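Local structure of acetyl-CoA acetyltransferase (Mycobacterium smegmatis, 4EGV) at residues 94-97 and 98-101; 117-120 and 121-124; 304-307 and 308-311; 388-391 and 392-395; 475-478 and 479-483. The protein is a monomeric type 1 thiolase-like protein with the thiolase fold and may act as an acyltransferase. All coordinates share one frame; numbering follows the deposited sequence.

Interaction 1: 94-97 and 98-101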
loop_
_atom_site.group_PDB
_atom_site.type_symbol
_atom_site.label_atom_id
_atom_site.label_comp_id
_atom_site.label_asym_id
_atom_site.label_seq_id
_atom_site.Cartn_x
_atom_site.Cartn_y
_atom_site.Cartn_z
ATOM N N PRO A 94 9.333 -19.892 3.626
ATOM C CA PRO A 94 10.573 -19.407 3.063
ATOM C C PRO A 94 11.650 -20.449 2.773
ATOM O O PRO A 94 12.221 -20.387 1.711
ATOM C CB PRO A 94 11.041 -18.400 4.100
ATOM C CG PRO A 94 9.862 -17.999 4.729
ATOM C CD PRO A 94 9.063 -19.200 4.890
ATOM N N ARG A 95 11.929 -21.383 3.688
ATOM C CA ARG A 95 12.818 -22.551 3.392
ATOM C C ARG A 95 12.351 -23.545 2.315
ATOM O O ARG A 95 13.181 -24.115 1.637
ATOM C CB ARG A 95 13.219 -23.327 4.654
ATOM C CG ARG A 95 14.383 -22.712 5.305
ATOM C CD ARG A 95 14.897 -23.436 6.490
ATOM N NE ARG A 95 15.688 -22.457 7.211
ATOM C CZ ARG A 95 16.905 -22.036 6.836
ATOM N NH1 ARG A 95 17.512 -22.522 5.734
ATOM N NH2 ARG A 95 17.491 -21.088 7.568
ATOM N N SER A 96 11.048 -23.759 2.165
ATOM C CA SER A 96 10.575 -24.618 1.109
ATOM C C SER A 96 10.906 -24.004 -0.252
ATOM O O SER A 96 11.162 -24.734 -1.202
ATOM C CB SER A 96 9.055 -24.858 1.171
ATOM O OG SER A 96 8.523 -25.132 2.437
ATOM N N VAL A 97 10.848 -22.667 -0.333
ATOM C CA VAL A 97 11.078 -21.910 -1.545
ATOM C C VAL A 97 12.537 -22.008 -1.839
ATOM O O VAL A 97 12.930 -22.210 -2.982
ATOM C CB VAL A 97 10.568 -20.400 -1.455
ATOM C CG1 VAL A 97 11.131 -19.534 -2.598
ATOM C CG2 VAL A 97 9.037 -20.334 -1.479
ATOM N N ALA A 98 13.333 -21.931 -0.787
ATOM C CA ALA A 98 14.780 -22.054 -0.894
ATOM C C ALA A 98 15.220 -23.417 -1.447
ATOM O O ALA A 98 16.110 -23.473 -2.271
ATOM C CB ALA A 98 15.401 -21.809 0.438
ATOM N N ARG A 99 14.565 -24.500 -1.003
ATOM C CA ARG A 99 14.960 -25.871 -1.301
ATOM C C ARG A 99 14.676 -26.081 -2.766
ATOM O O ARG A 99 15.511 -26.598 -3.538
ATOM C CB ARG A 99 14.191 -26.881 -0.407
ATOM C CG ARG A 99 14.890 -28.292 -0.105
ATOM C CD ARG A 99 14.504 -28.865 1.335
ATOM N NE ARG A 99 13.037 -29.011 1.475
ATOM C CZ ARG A 99 12.230 -28.422 2.373
ATOM N NH1 ARG A 99 12.678 -27.620 3.343
ATOM N NH2 ARG A 99 10.931 -28.669 2.281
ATOM N N ASN A 100 13.508 -25.619 -3.150
ATOM C CA ASN A 100 13.080 -25.671 -4.530
ATOM C C ASN A 100 13.952 -25.006 -5.611
ATOM O O ASN A 100 13.944 -25.435 -6.767
ATOM C CB ASN A 100 11.699 -25.067 -4.629
ATOM C CG ASN A 100 10.621 -26.002 -4.182
ATOM O OD1 ASN A 100 10.835 -27.191 -3.985
ATOM N ND2 ASN A 100 9.450 -25.467 -4.016
ATOM N N ILE A 101 14.676 -23.952 -5.224
ATOM C CA ILE A 101 15.579 -23.224 -6.112
ATOM C C ILE A 101 17.058 -23.611 -5.944
ATOM O O ILE A 101 17.897 -23.117 -6.663
ATOM C CB ILE A 101 15.384 -21.684 -5.966
ATOM C CG1 ILE A 101 15.795 -21.215 -4.579
ATOM C CG2 ILE A 101 13.962 -21.281 -6.263
ATOM C CD1 ILE A 101 16.131 -19.807 -4.500
#
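The guanidinium of Arg-99 has CA of Ser-96 over one face, while the carbonyl oxygen of Arg-95 approaches it obliquely. Bends at chi2 and chi3 (57°) bring this exposed group back along the helix; it also touches a crystal neighbour, which may influence its pose. NH1 of Arg-99 then lies 3.9 Å from Arg-95 O, too long for a bond. The amide of Asn-100 also lies against the previous turn. Its CG is 3.3 Å from Ser-96 O, and its ND2 bonds instead to Thr-47. The segments lie along the alpha-helix that begins at 93, and the main chain repeats the i to i+4 bond. Ala-98 N reaches Pro-94 O at 3.1 Å. Arg-99 N reaches Arg-95 O at 3.0 Å, and Asn-100 N reaches Ser-96 O at 3.2 Å with an N-H...O angle of 164°. The bond from Ile-101 N to Val-97 O is weak. Ser-96 OG is hydrogen-bonded to Asn-92 O, back along the chain. The guanidinium of Arg-95 leads away to the carbonyl of Pro-105. On the buried side Pro-94 and Val-97 rest on Phe-140 of strand 136-143, and Val-97 also touches Ala-46 of helix 42-56.

Interaction 2: 117-120 and 121-124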
loop_
_atom_site.group_PDB
_atom_site.type_symbol
_atom_site.label_atom_id
_atom_site.label_comp_id
_atom_site.label_asym_id
_atom_site.label_seq_id
_atom_site.Cartn_x
_atom_site.Cartn_y
_atom_site.Cartn_z
ATOM N N SER A 117 5.131 -4.235 3.453
ATOM C CA SER A 117 6.219 -5.153 3.740
ATOM C C SER A 117 7.243 -5.407 2.657
ATOM O O SER A 117 8.424 -5.510 2.997
ATOM C CB SER A 117 5.747 -6.472 4.334
ATOM O OG SER A 117 4.894 -7.178 3.463
ATOM N N PRO A 118 6.828 -5.492 1.365
ATOM C CA PRO A 118 7.852 -5.717 0.325
ATOM C C PRO A 118 8.905 -4.612 0.320
ATOM O O PRO A 118 10.101 -4.881 0.193
ATOM C CB PRO A 118 7.046 -5.644 -0.964
ATOM C CG PRO A 118 5.696 -5.868 -0.565
ATOM C CD PRO A 118 5.497 -5.356 0.768
ATOM N N GLN A 119 8.448 -3.376 0.468
ATOM C CA GLN A 119 9.347 -2.243 0.399
ATOM C C GLN A 119 10.097 -2.015 1.718
ATOM O O GLN A 119 11.277 -1.686 1.696
ATOM C CB GLN A 119 8.633 -0.992 -0.157
ATOM C CG GLN A 119 9.460 0.191 -0.251
ATOM C CD GLN A 119 10.513 0.048 -1.227
ATOM O OE1 GLN A 119 11.663 -0.086 -0.870
ATOM N NE2 GLN A 119 10.161 0.079 -2.485
ATOM N N HIS A 120 9.426 -2.241 2.847
ATOM C CA HIS A 120 10.092 -2.290 4.157
ATOM C C HIS A 120 11.261 -3.312 4.173
ATOM O O HIS A 120 12.356 -3.037 4.674
ATOM C CB HIS A 120 9.065 -2.563 5.268
ATOM C CG HIS A 120 9.541 -2.248 6.660
ATOM N ND1 HIS A 120 10.323 -3.114 7.411
ATOM C CD2 HIS A 120 9.283 -1.190 7.464
ATOM C CE1 HIS A 120 10.553 -2.582 8.601
ATOM N NE2 HIS A 120 9.942 -1.410 8.657
ATOM N N LEU A 121 11.013 -4.469 3.581
ATOM C CA LEU A 121 11.955 -5.555 3.504
ATOM C C LEU A 121 13.157 -5.250 2.642
ATOM O O LEU A 121 14.299 -5.525 3.043
ATOM C CB LEU A 121 11.235 -6.766 2.917
ATOM C CG LEU A 121 11.228 -8.128 3.609
ATOM C CD1 LEU A 121 11.485 -8.076 5.107
ATOM C CD2 LEU A 121 9.868 -8.722 3.293
ATOM N N ALA A 122 12.895 -4.707 1.447
ATOM C CA ALA A 122 13.972 -4.270 0.583
ATOM C C ALA A 122 14.826 -3.194 1.254
ATOM O O ALA A 122 16.016 -3.249 1.186
ATOM C CB ALA A 122 13.443 -3.796 -0.739
ATOM N N THR A 123 14.219 -2.223 1.922
ATOM C CA THR A 123 14.977 -1.244 2.672
ATOM C C THR A 123 15.803 -1.854 3.836
ATOM O O THR A 123 16.983 -1.547 3.989
ATOM C CB THR A 123 14.070 -0.112 3.162
ATOM O OG1 THR A 123 13.390 0.471 2.045
ATOM C CG2 THR A 123 14.853 0.951 3.961
ATOM N N GLU A 124 15.178 -2.683 4.653
ATOM C CA GLU A 124 15.873 -3.380 5.716
ATOM C C GLU A 124 17.062 -4.258 5.237
ATOM O O GLU A 124 18.122 -4.227 5.846
ATOM C CB GLU A 124 14.858 -4.203 6.513
ATOM C CG GLU A 124 15.351 -4.859 7.789
ATOM C CD GLU A 124 14.697 -6.209 8.013
ATOM O OE1 GLU A 124 13.463 -6.317 7.921
ATOM O OE2 GLU A 124 15.422 -7.177 8.255
#
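Thr-123 grips the carbonyl oxygen of Gln-119 twice, with its backbone N and with its hydroxyl. Both Thr-123 N and Thr-123 OG1 lie 3.0 Å from Gln-119 O, and they arrive from opposite faces of the carbonyl plane. The hydroxyl can do so because OG1 stands beside the backbone N (chi1 -56°). This is the tight part of the contact, on the buried flank of helix 117-130. The side chain of Gln-119 bends at chi2 (66°) and crosses that of Thr-123 obliquely. Its OE1 comes to 4.1 Å from CB of Ala-122, and its NE2 is hydrogen-bonded to Tyr-420. Leu-121 is tied back to the first turn by its backbone, with Leu-121 N bonded to Ser-117 O at 2.9 Å.

The flank with His-120 and Glu-124 is partly exposed and looser. Glu-124 N bonds to His-120 O at 2.8 Å, nearly straight at 169°. The two side chains meet much less closely. His-120 ND1 and Glu-124 OE1 stay 4.5 Å apart, and Glu-124 OE2 has a long, weak ion pair with Lys-128.

The helix is wedged between parts of the thiolase fold. Pro-118 and Gln-119 face helix 383-397, Gln-119 also touches strand 402-409, and Thr-123 lies on strand 294-303.

Interaction 3: 304-307 and 308-311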
loop_
_atom_site.group_PDB
_atom_site.type_symbol
_atom_site.label_atom_id
_atom_site.label_comp_id
_atom_site.label_asym_id
_atom_site.label_seq_id
_atom_site.Cartn_x
_atom_site.Cartn_y
_atom_site.Cartn_z
ATOM N N GLU A 304 1.529 5.597 11.243
ATOM C CA GLU A 304 0.496 6.386 11.943
ATOM C C GLU A 304 0.069 5.797 13.296
ATOM O O GLU A 304 0.331 4.633 13.575
ATOM C CB GLU A 304 -0.720 6.555 11.063
ATOM C CG GLU A 304 -0.457 7.294 9.772
ATOM C CD GLU A 304 -0.471 8.843 9.904
ATOM O OE1 GLU A 304 -0.767 9.407 10.991
ATOM O OE2 GLU A 304 -0.187 9.520 8.894
ATOM N N PRO A 305 -0.550 6.623 14.162
ATOM C CA PRO A 305 -1.203 6.106 15.377
ATOM C C PRO A 305 -2.573 5.544 15.028
ATOM O O PRO A 305 -3.015 5.744 13.910
ATOM C CB PRO A 305 -1.308 7.344 16.269
ATOM C CG PRO A 305 -1.256 8.518 15.328
ATOM C CD PRO A 305 -0.423 8.096 14.182
ATOM N N LYS A 306 -3.240 4.845 15.947
ATOM C CA LYS A 306 -4.543 4.235 15.627
ATOM C C LYS A 306 -5.481 5.250 15.080
ATOM O O LYS A 306 -5.409 6.410 15.402
ATOM C CB LYS A 306 -5.236 3.526 16.798
ATOM C CG LYS A 306 -4.658 3.755 18.157
ATOM C CD LYS A 306 -5.178 2.710 19.145
ATOM C CE LYS A 306 -3.994 1.984 19.790
ATOM N NZ LYS A 306 -4.299 0.555 20.049
ATOM N N LEU A 307 -6.402 4.751 14.285
ATOM C CA LEU A 307 -7.322 5.548 13.546
ATOM C C LEU A 307 -8.013 6.611 14.364
ATOM O O LEU A 307 -8.048 7.685 13.989
ATOM C CB LEU A 307 -8.300 4.668 12.787
ATOM C CG LEU A 307 -9.372 5.383 12.006
ATOM C CD1 LEU A 307 -8.754 6.294 11.037
ATOM C CD2 LEU A 307 -10.226 4.378 11.320
ATOM N N LEU A 308 -8.545 6.389 15.506
ATOM C CA LEU A 308 -9.250 7.508 16.125
ATOM C C LEU A 308 -8.410 8.593 16.851
ATOM O O LEU A 308 -8.955 9.548 17.394
ATOM C CB LEU A 308 -10.190 6.889 17.104
ATOM C CG LEU A 308 -11.608 6.448 16.771
ATOM C CD1 LEU A 308 -12.281 7.014 15.557
ATOM C CD2 LEU A 308 -11.934 5.018 17.147
ATOM N N GLU A 309 -7.095 8.412 16.894
ATOM C CA GLU A 309 -6.185 9.342 17.560
ATOM C C GLU A 309 -5.674 10.415 16.588
ATOM O O GLU A 309 -5.198 11.461 17.012
ATOM C CB GLU A 309 -4.998 8.573 18.169
ATOM C CG GLU A 309 -5.276 7.831 19.500
ATOM C CD GLU A 309 -4.138 6.854 19.950
ATOM O OE1 GLU A 309 -3.047 6.766 19.301
ATOM O OE2 GLU A 309 -4.347 6.165 20.983
ATOM N N ARG A 310 -5.788 10.140 15.287
ATOM C CA ARG A 310 -5.220 10.977 14.210
ATOM C C ARG A 310 -5.828 12.365 14.152
ATOM O O ARG A 310 -7.049 12.510 14.227
ATOM C CB ARG A 310 -5.354 10.300 12.834
ATOM C CG ARG A 310 -4.631 9.017 12.735
ATOM C CD ARG A 310 -4.780 8.343 11.411
ATOM N NE ARG A 310 -4.276 6.980 11.545
ATOM C CZ ARG A 310 -4.372 6.023 10.640
ATOM N NH1 ARG A 310 -4.938 6.249 9.456
ATOM N NH2 ARG A 310 -3.879 4.842 10.944
ATOM N N ALA A 311 -4.964 13.371 14.000
ATOM C CA ALA A 311 -5.364 14.779 13.966
ATOM C C ALA A 311 -6.428 15.031 12.875
ATOM O O ALA A 311 -7.434 15.695 13.093
ATOM C CB ALA A 311 -4.144 15.675 13.796
#
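The carbonyl oxygen of Pro-305 is held by two nitrogens of Arg-310. NE of Arg-310 is 3.0 Å from Pro-305 O and NH2 is 3.2 Å from it, so NE and one terminal nitrogen share a single acceptor. The oxygen lies in the guanidinium plane, only 2° out of it. The NE bond runs nearly along the C=O axis, with an N-H...O angle of 163°. Arg-310 reaches this far because its chain is extended from CG to NE.

The guanidinium is sandwiched. Glu-304 lies over one face, with CB 3.6 Å from NH2 of Arg-310 and CG above the centre of the plane. CA of Leu-307 lies over the opposite face, toward the rim. The carboxylate of Glu-304 is out of the guanidinium plane, and its OE1 is 4.3 Å from Arg-310 NE. The charges are near each other, but no N-H points at this oxygen and there is no salt bridge. Its other oxygen, OE2, bonds to Ser-316 and to the backbone N of Ala-318 at the start of helix 317-330.

Residues 306-309 form a type I beta turn in the loop between strand 294-303 and that helix. Glu-309 N closes it on Lys-306 O at 3.0 Å, from above the carbonyl plane. The side chain of Glu-309 lies across Lys-306, with OE1 3.6 Å from Lys-306 CG. The charged end of the lysine leads away.

NH1 of Arg-310 goes on to the carbonyl of Ile-411. The buried arginine thus ties two loops through backbone oxygens, and the nearby carboxylate of Glu-304 probably eases the burial of its positive charge.

Interaction 4: 388-391 and 392-395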
loop_
_atom_site.group_PDB
_atom_site.type_symbol
_atom_site.label_atom_id
_atom_site.label_comp_id
_atom_site.label_asym_id
_atom_site.label_seq_id
_atom_site.Cartn_x
_atom_site.Cartn_y
_atom_site.Cartn_z
ATOM N N ILE A 388 7.957 -2.871 -7.341
ATOM C CA ILE A 388 9.403 -2.890 -7.327
ATOM C C ILE A 388 9.994 -3.568 -8.561
ATOM O O ILE A 388 10.956 -3.067 -9.156
ATOM C CB ILE A 388 9.961 -3.502 -6.026
ATOM C CG1 ILE A 388 9.459 -2.696 -4.832
ATOM C CG2 ILE A 388 11.464 -3.552 -6.034
ATOM C CD1 ILE A 388 9.759 -3.273 -3.445
ATOM N N ALA A 389 9.442 -4.708 -8.942
ATOM C CA ALA A 389 9.925 -5.386 -10.124
ATOM C C ALA A 389 9.746 -4.507 -11.372
ATOM O O ALA A 389 10.674 -4.358 -12.125
ATOM C CB ALA A 389 9.305 -6.756 -10.283
ATOM N N GLU A 390 8.585 -3.896 -11.546
ATOM C CA GLU A 390 8.335 -3.027 -12.688
ATOM C C GLU A 390 9.225 -1.777 -12.696
ATOM O O GLU A 390 9.710 -1.379 -13.759
ATOM C CB GLU A 390 6.863 -2.604 -12.809
ATOM C CG GLU A 390 5.891 -3.629 -13.316
ATOM C CD GLU A 390 6.338 -4.436 -14.542
ATOM O OE1 GLU A 390 7.263 -4.017 -15.290
ATOM O OE2 GLU A 390 5.733 -5.523 -14.753
ATOM N N ALA A 391 9.398 -1.170 -11.516
ATOM C CA ALA A 391 10.356 -0.081 -11.285
ATOM C C ALA A 391 11.741 -0.420 -11.711
ATOM O O ALA A 391 12.348 0.347 -12.412
ATOM C CB ALA A 391 10.376 0.341 -9.848
ATOM N N VAL A 392 12.239 -1.566 -11.271
ATOM C CA VAL A 392 13.586 -2.040 -11.611
ATOM C C VAL A 392 13.795 -2.284 -13.107
ATOM O O VAL A 392 14.809 -1.931 -13.606
ATOM C CB VAL A 392 13.972 -3.315 -10.791
ATOM C CG1 VAL A 392 15.018 -4.109 -11.480
ATOM C CG2 VAL A 392 14.428 -2.965 -9.394
ATOM N N ASN A 393 12.830 -2.874 -13.795
ATOM C CA ASN A 393 12.847 -3.033 -15.255
ATOM C C ASN A 393 12.820 -1.736 -16.034
ATOM O O ASN A 393 13.520 -1.602 -17.027
ATOM C CB ASN A 393 11.635 -3.872 -15.767
ATOM C CG ASN A 393 11.745 -5.365 -15.447
ATOM O OD1 ASN A 393 12.822 -5.950 -15.494
ATOM N ND2 ASN A 393 10.624 -5.968 -15.103
ATOM N N GLU A 394 11.941 -0.825 -15.619
ATOM C CA GLU A 394 11.737 0.437 -16.274
ATOM C C GLU A 394 12.986 1.292 -16.114
ATOM O O GLU A 394 13.303 2.086 -16.998
ATOM C CB GLU A 394 10.494 1.123 -15.717
ATOM C CG GLU A 394 9.796 2.072 -16.697
ATOM C CD GLU A 394 8.844 1.375 -17.735
ATOM O OE1 GLU A 394 9.335 0.766 -18.727
ATOM O OE2 GLU A 394 7.598 1.493 -17.574
HETATM N N MSE A 395 13.702 1.113 -15.003
HETATM C CA MSE A 395 14.955 1.842 -14.731
HETATM C C MSE A 395 16.194 1.329 -15.478
HETATM O O MSE A 395 17.108 2.103 -15.768
HETATM C CB MSE A 395 15.214 1.978 -13.221
HETATM C CG MSE A 395 14.266 2.927 -12.527
HETATM SE SE MSE A 395 13.884 4.669 -13.476
HETATM C CE MSE A 395 12.314 4.376 -14.636
#
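Val-392 packs against the carbonyl of Ile-388, one turn back in the alpha-helix 383-397. CG2 of Val-392 is 3.5 Å from Ile-388 O. With CG1 anti to the backbone N (chi1 156°), CG2 is left beside that N and near the carbonyl oxygen. Main-chain bonds of the i to i+4 kind join the two turns. Val-392 N meets Ile-388 O at 2.9 Å, and Asn-393 N meets Ala-389 O at 3.1 Å with an angle of 167°. Glu-394 N pairs with Glu-390 O in the same way.

On the partly exposed side, the carboxylate of Glu-390 and the amide of Asn-393 have their planes 57° apart. Glu-390 OE1 and Asn-393 ND2 remain 3.9 Å apart, too far for a hydrogen bond.

Further out, the helix lies against the large mixed sheet of the thiolase fold. Ala-389 and Val-392 touch Val-25 of strand 20-29. Ile-388 and Ala-391 rest on Val-405 of strand 402-409. Glu-390 leans on loop residues Tyr-233, Leu-369 and Thr-370. Met-395, present as selenomethionine, lies on Ala-403, and its chain turns at chi2 and chi3. Its backbone N bonds to Ala-391 O at 3.0 Å.

Interaction 5: 475-478 and 479-483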
loop_
_atom_site.group_PDB
_atom_site.type_symbol
_atom_site.label_atom_id
_atom_site.label_comp_id
_atom_site.label_asym_id
_atom_site.label_seq_id
_atom_site.Cartn_x
_atom_site.Cartn_y
_atom_site.Cartn_z
ATOM N N GLY A 475 -17.931 10.356 15.427
ATOM C CA GLY A 475 -18.466 11.623 15.850
ATOM C C GLY A 475 -17.625 12.418 16.801
ATOM O O GLY A 475 -16.601 12.005 17.234
ATOM N N ARG A 476 -18.090 13.597 17.104
ATOM C CA ARG A 476 -17.392 14.493 17.967
ATOM C C ARG A 476 -18.397 14.815 19.005
ATOM O O ARG A 476 -19.552 14.880 18.710
ATOM C CB ARG A 476 -17.166 15.780 17.223
ATOM C CG ARG A 476 -15.812 16.079 16.742
ATOM C CD ARG A 476 -14.713 15.357 17.409
ATOM N NE ARG A 476 -13.587 15.462 16.519
ATOM C CZ ARG A 476 -12.461 16.069 16.803
ATOM N NH1 ARG A 476 -12.266 16.578 17.992
ATOM N NH2 ARG A 476 -11.534 16.157 15.902
ATOM N N LEU A 477 -17.988 15.101 20.217
ATOM C CA LEU A 477 -18.928 15.715 21.138
ATOM C C LEU A 477 -18.748 17.227 21.300
ATOM O O LEU A 477 -18.071 17.875 20.527
ATOM C CB LEU A 477 -18.854 15.051 22.483
ATOM C CG LEU A 477 -19.341 13.638 22.460
ATOM C CD1 LEU A 477 -18.840 12.996 23.663
ATOM C CD2 LEU A 477 -20.804 13.640 22.452
ATOM N N ASP A 478 -19.367 17.772 22.333
ATOM C CA ASP A 478 -19.155 19.142 22.713
ATOM C C ASP A 478 -17.769 19.236 23.332
ATOM O O ASP A 478 -16.986 20.079 22.990
ATOM C CB ASP A 478 -20.220 19.550 23.707
ATOM C CG ASP A 478 -21.604 19.578 23.108
ATOM O OD1 ASP A 478 -21.733 19.896 21.931
ATOM O OD2 ASP A 478 -22.575 19.303 23.827
ATOM N N ASP A 479 -17.479 18.336 24.246
ATOM C CA ASP A 479 -16.143 18.140 24.808
ATOM C C ASP A 479 -14.999 18.106 23.745
ATOM O O ASP A 479 -13.842 18.336 24.063
ATOM C CB ASP A 479 -16.260 16.789 25.557
ATOM C CG ASP A 479 -15.242 16.580 26.692
ATOM O OD1 ASP A 479 -14.505 17.489 27.135
ATOM O OD2 ASP A 479 -15.209 15.435 27.172
ATOM N N GLY A 480 -15.335 17.779 22.496
ATOM C CA GLY A 480 -14.356 17.641 21.413
ATOM C C GLY A 480 -13.660 16.288 21.289
ATOM O O GLY A 480 -12.816 16.105 20.413
ATOM N N SER A 481 -13.999 15.343 22.165
ATOM C CA SER A 481 -13.467 13.984 22.056
ATOM C C SER A 481 -14.276 13.143 21.037
ATOM O O SER A 481 -15.453 13.362 20.893
ATOM C CB SER A 481 -13.446 13.317 23.429
ATOM O OG SER A 481 -14.752 13.184 23.930
ATOM N N ARG A 482 -13.639 12.197 20.334
ATOM C CA ARG A 482 -14.318 11.340 19.333
ATOM C C ARG A 482 -14.961 10.077 19.921
ATOM O O ARG A 482 -14.617 9.615 21.018
ATOM C CB ARG A 482 -13.350 10.915 18.230
ATOM C CG ARG A 482 -13.075 11.961 17.156
ATOM C CD ARG A 482 -11.978 11.467 16.242
ATOM N NE ARG A 482 -11.551 12.470 15.289
ATOM C CZ ARG A 482 -10.328 12.561 14.752
ATOM N NH1 ARG A 482 -9.348 11.730 15.070
ATOM N NH2 ARG A 482 -10.075 13.510 13.876
ATOM N N PHE A 483 -15.895 9.527 19.161
ATOM C CA PHE A 483 -16.520 8.244 19.471
ATOM C C PHE A 483 -16.942 7.560 18.172
ATOM O O PHE A 483 -16.981 8.174 17.103
ATOM C CB PHE A 483 -17.747 8.419 20.391
ATOM C CG PHE A 483 -18.875 9.206 19.760
ATOM C CD1 PHE A 483 -19.899 8.559 19.078
ATOM C CD2 PHE A 483 -18.896 10.604 19.830
ATOM C CE1 PHE A 483 -20.928 9.300 18.476
ATOM C CE2 PHE A 483 -19.906 11.353 19.242
ATOM C CZ PHE A 483 -20.925 10.718 18.569
#
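Arg-476 and Arg-482 face each other as a non-hydrogen-bonded pair of the antiparallel beta hairpin formed by strands 470-476 and 482-487, in the additional C-terminal domain. From CB, the chain of Arg-476 bends at chi2 (-21°) and runs across to Arg-482. CD lies 3.8 Å from CG of Arg-482, and NE comes to 3.6 Å from that carbon. NE also forms a salt bridge to Glu-458. At the tip, NH1 approaches Gly-480 O, near the guanidinium plane, but the bond is weak and, being very short, doubtful. NH2 is 3.6 Å from NH2 of Arg-482, with the two guanidinium planes 79° apart. Glu-458 also pairs with NE of Arg-482, so the like charges share a carboxylate that probably offsets their repulsion. NH1 of Arg-482 bonds to the carbonyls of Arg-310 and Leu-308.

The strands are joined by bonds from Gly-475 N to Phe-483 O at 2.9 Å and from Phe-483 N to Gly-475 O at 3.2 Å. Leu-477 N reaches Ser-481 O at the start of the turn. Gly-480 has a positive phi (85°), which suits glycine. On the other face of the sheet, the Phe-483 ring meets CG of Leu-477. CA of Gly-475 sits over the ring face in a CH-pi contact, 4.0 Å from the Phe-483 centroid.

How the interactions relate
Interactions 2 and 4 are the most buried. They lie on two helices that touch where CD1 of Ile-388 comes 3.5 Å from NE2 of Gln-119, and both helices pack on strand 402-409. Interaction 1 is also helical but more peripheral, with its centre about 20 Å from that of interaction 2. In all three, main-chain bonds dominate. Interactions 3 and 5 rely more on arginines and carbonyl oxygens. They also meet: NH1 of Arg-482 is hydrogen-bonded to the carbonyl oxygens of Arg-310 and Leu-308, so the loop 304-311 is joined to the C-terminal hairpin. Interactions 1 and 5 lie on opposite sides of the chain's centre, about 52 Å apart between centres.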